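Local coordinates for protein 6-aminohexanoate-dimer hydrolase (Bacillus anthracis, PDB 4GB7) that probably hydrolyses the amide bond of 6-aminohexanoate dimers, as a putative serine hydrolase of the beta-lactamase family, at residues V144-I149 with W259-I264. Numbering follows the deposited sequence.
Sequences VFTGAI and WIIRTI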
ATOM      1  N   VAL A 144       1.573  -4.434   2.030  1.00 17.34           N
ATOM      2  CA  VAL A 144       2.903  -4.877   2.456  1.00 18.10           C
ATOM      3  C   VAL A 144       2.956  -5.176   3.967  1.00 16.71           C
ATOM      4  O   VAL A 144       3.753  -5.963   4.391  1.00 17.98           O
ATOM      5  CB  VAL A 144       4.030  -3.942   1.996  1.00 15.64           C
ATOM      6  CG1 VAL A 144       4.061  -3.908   0.458  1.00 16.36           C
ATOM      7  CG2 VAL A 144       3.945  -2.538   2.623  1.00 15.40           C
ATOM      8  N   PHE A 145       2.073  -4.567   4.734  1.00 15.69           N
ATOM      9  CA  PHE A 145       1.967  -4.825   6.184  1.00 14.52           C
ATOM     10  C   PHE A 145       1.382  -6.174   6.442  1.00 16.91           C
ATOM     11  O   PHE A 145       1.902  -6.891   7.297  1.00 19.50           O
ATOM     12  CB  PHE A 145       1.193  -3.690   6.849  1.00 17.20           C
ATOM     13  CG  PHE A 145       1.966  -2.392   6.831  1.00 18.34           C
ATOM     14  CD1 PHE A 145       2.866  -2.111   7.811  1.00 20.90           C
ATOM     15  CD2 PHE A 145       1.795  -1.505   5.809  1.00 16.61           C
ATOM     16  CE1 PHE A 145       3.625  -0.962   7.767  1.00 20.39           C
ATOM     17  CE2 PHE A 145       2.517  -0.355   5.749  1.00 18.60           C
ATOM     18  CZ  PHE A 145       3.434  -0.076   6.728  1.00 16.46           C
ATOM     19  N   THR A 146       0.290  -6.515   5.747  1.00 16.30           N
ATOM     20  CA  THR A 146      -0.240  -7.872   5.798  1.00 17.94           C
ATOM     21  C   THR A 146       0.790  -8.884   5.342  1.00 15.39           C
ATOM     22  O   THR A 146       1.002  -9.917   6.016  1.00 17.35           O
ATOM     23  CB  THR A 146      -1.550  -7.987   5.002  1.00 17.41           C
ATOM     24  OG1 THR A 146      -2.562  -7.262   5.712  1.00 21.45           O
ATOM     25  CG2 THR A 146      -2.012  -9.445   4.821  1.00 19.90           C
ATOM     26  N   GLY A 147       1.462  -8.617   4.249  1.00 18.41           N
ATOM     27  CA  GLY A 147       2.518  -9.517   3.743  1.00 18.83           C
ATOM     28  C   GLY A 147       3.638  -9.755   4.764  1.00 17.72           C
ATOM     29  O   GLY A 147       4.082 -10.880   4.990  1.00 17.68           O
ATOM     30  N   ALA A 148       4.091  -8.683   5.388  1.00 17.15           N
ATOM     31  CA  ALA A 148       5.172  -8.756   6.372  1.00 18.39           C
ATOM     32  C   ALA A 148       4.801  -9.626   7.554  1.00 17.14           C
ATOM     33  O   ALA A 148       5.644 -10.408   8.019  1.00 19.28           O
ATOM     34  CB  ALA A 148       5.534  -7.362   6.845  1.00 17.34           C
ATOM     35  N   ILE A 149       3.562  -9.479   8.042  1.00 16.82           N
ATOM     36  CA  ILE A 149       3.076 -10.247   9.202  1.00 16.47           C
ATOM     37  C   ILE A 149       2.887 -11.698   8.808  1.00 16.89           C
ATOM     38  O   ILE A 149       3.227 -12.604   9.611  1.00 19.39           O
ATOM     39  CB  ILE A 149       1.793  -9.644   9.861  1.00 18.49           C
ATOM     40  CG1 ILE A 149       2.138  -8.224  10.384  1.00 20.98           C
ATOM     41  CG2 ILE A 149       1.252 -10.550  10.985  1.00 18.26           C
ATOM     42  CD1 ILE A 149       0.941  -7.340  10.685  1.00 25.00           C
ATOM     43  N   TRP A 259      -7.435 -12.189   7.304  1.00 18.61           N
ATOM     44  CA  TRP A 259      -8.330 -13.043   8.057  1.00 17.26           C
ATOM     45  C   TRP A 259      -7.562 -14.151   8.732  1.00 17.88           C
ATOM     46  O   TRP A 259      -7.776 -14.430   9.898  1.00 19.40           O
ATOM     47  CB  TRP A 259      -9.420 -13.590   7.136  1.00 19.05           C
ATOM     48  CG  TRP A 259     -10.623 -14.196   7.785  1.00 19.71           C
ATOM     49  CD1 TRP A 259     -10.878 -14.421   9.146  1.00 19.21           C
ATOM     50  CD2 TRP A 259     -11.816 -14.632   7.088  1.00 20.18           C
ATOM     51  NE1 TRP A 259     -12.136 -14.967   9.327  1.00 21.81           N
ATOM     52  CE2 TRP A 259     -12.740 -15.147   8.109  1.00 22.01           C
ATOM     53  CE3 TRP A 259     -12.198 -14.663   5.758  1.00 20.59           C
ATOM     54  CZ2 TRP A 259     -13.990 -15.625   7.778  1.00 23.69           C
ATOM     55  CZ3 TRP A 259     -13.457 -15.153   5.430  1.00 22.24           C
ATOM     56  CH2 TRP A 259     -14.330 -15.636   6.420  1.00 24.10           C
ATOM     57  N   ILE A 260      -6.573 -14.700   8.049  1.00 17.47           N
ATOM     58  CA  ILE A 260      -5.693 -15.692   8.643  1.00 19.71           C
ATOM     59  C   ILE A 260      -4.913 -15.110   9.832  1.00 19.14           C
ATOM     60  O   ILE A 260      -4.854 -15.719  10.906  1.00 20.11           O
ATOM     61  CB  ILE A 260      -4.723 -16.273   7.605  1.00 18.96           C
ATOM     62  CG1 ILE A 260      -5.513 -17.053   6.538  1.00 18.22           C
ATOM     63  CG2 ILE A 260      -3.675 -17.178   8.244  1.00 21.43           C
ATOM     64  CD1 ILE A 260      -4.720 -17.448   5.326  1.00 20.50           C
ATOM     65  N   ILE A 261      -4.345 -13.920   9.656  1.00 17.51           N
ATOM     66  CA  ILE A 261      -3.650 -13.252  10.768  1.00 17.53           C
ATOM     67  C   ILE A 261      -4.552 -13.182  12.006  1.00 18.17           C
ATOM     68  O   ILE A 261      -4.126 -13.522  13.133  1.00 20.50           O
ATOM     69  CB  ILE A 261      -3.165 -11.853  10.368  1.00 17.80           C
ATOM     70  CG1 ILE A 261      -2.070 -11.953   9.290  1.00 17.36           C
ATOM     71  CG2 ILE A 261      -2.627 -11.059  11.576  1.00 20.06           C
ATOM     72  CD1 ILE A 261      -1.694 -10.645   8.643  1.00 18.82           C
ATOM     73  N   ARG A 262      -5.775 -12.701  11.813  1.00 18.94           N
ATOM     74  CA  ARG A 262      -6.689 -12.482  12.929  1.00 18.01           C
ATOM     75  C   ARG A 262      -7.035 -13.798  13.591  1.00 20.05           C
ATOM     76  O   ARG A 262      -7.043 -13.907  14.804  1.00 20.52           O
ATOM     77  CB  ARG A 262      -7.941 -11.777  12.470  1.00 19.46           C
ATOM     78  CG  ARG A 262      -7.774 -10.353  11.928  1.00 19.86           C
ATOM     79  CD  ARG A 262      -9.063  -9.838  11.321  1.00 20.40           C
ATOM     80  NE  ARG A 262      -8.838  -8.580  10.604  1.00 20.12           N
ATOM     81  CZ  ARG A 262      -8.873  -8.420   9.282  1.00 20.29           C
ATOM     82  NH1 ARG A 262      -9.303  -9.389   8.466  1.00 20.34           N
ATOM     83  NH2 ARG A 262      -8.621  -7.237   8.754  1.00 20.63           N
ATOM     84  N   THR A 263      -7.328 -14.797  12.786  1.00 19.56           N
ATOM     85  CA  THR A 263      -7.692 -16.099  13.312  1.00 20.41           C
ATOM     86  C   THR A 263      -6.569 -16.760  14.083  1.00 21.83           C
ATOM     87  O   THR A 263      -6.797 -17.305  15.207  1.00 22.09           O
ATOM     88  CB  THR A 263      -8.171 -17.018  12.178  1.00 22.84           C
ATOM     89  OG1 THR A 263      -9.334 -16.446  11.587  1.00 25.94           O
ATOM     90  CG2 THR A 263      -8.547 -18.414  12.715  1.00 24.96           C
ATOM     91  N   ILE A 264      -5.382 -16.791  13.473  1.00 20.25           N
ATOM     92  CA  ILE A 264      -4.176 -17.366  14.157  1.00 20.97           C
ATOM     93  C   ILE A 264      -3.810 -16.659  15.478  1.00 19.99           C
ATOM     94  O   ILE A 264      -3.552 -17.296  16.486  1.00 22.50           O
ATOM     95  CB  ILE A 264      -2.964 -17.446  13.215  1.00 20.83           C
ATOM     96  CG1 ILE A 264      -3.231 -18.450  12.076  1.00 24.34           C
ATOM     97  CG2 ILE A 264      -1.660 -17.731  13.966  1.00 22.98           C
ATOM     98  CD1 ILE A 264      -3.149 -19.905  12.452  1.00 25.17           C
TER
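Ile261 CD1 comes from the side to the O of the Thr146 peptide carbonyl, the flat group that touches across this contact, 3.8 Å away and only slightly tilted from the carbonyl plane. The aromatic rings of the two segments turn elsewhere, Phe145 stacking with Phe313 and Trp259 with Tyr231. The rest of the contact is aliphatic. Ile261 reaches across with its longer branch, CG1 anti to the carbonyl carbon and the chain stretched out beyond it (chi2 170°), which carries CD1 in between Thr146 and Ile149, one turn apart on their helix. There CD1 lies 4.0 Å from Thr146 CG2 and 3.8 Å from both CB and CG2 of Ile149. The two isoleucines cross at about a right angle, and Ile261 CG1 and CG2 each touch Ile149 CG2 at 4.0 Å. Helix 143-155 begins at the lysine of a probable SxxK motif (Ser140, Lys143), as in the beta-lactamase family, and the contact packs this helix against helix 251-265 in the buried interior. No hydrogen bond joins the two segments, whose nearest CA atoms, those of Ile149 and Ile261, are 7.5 Å apart. Helix 269-278 borders the same contact, with Leu269 against Thr146, Val273 against Ile149 and Asn272 against Ile261.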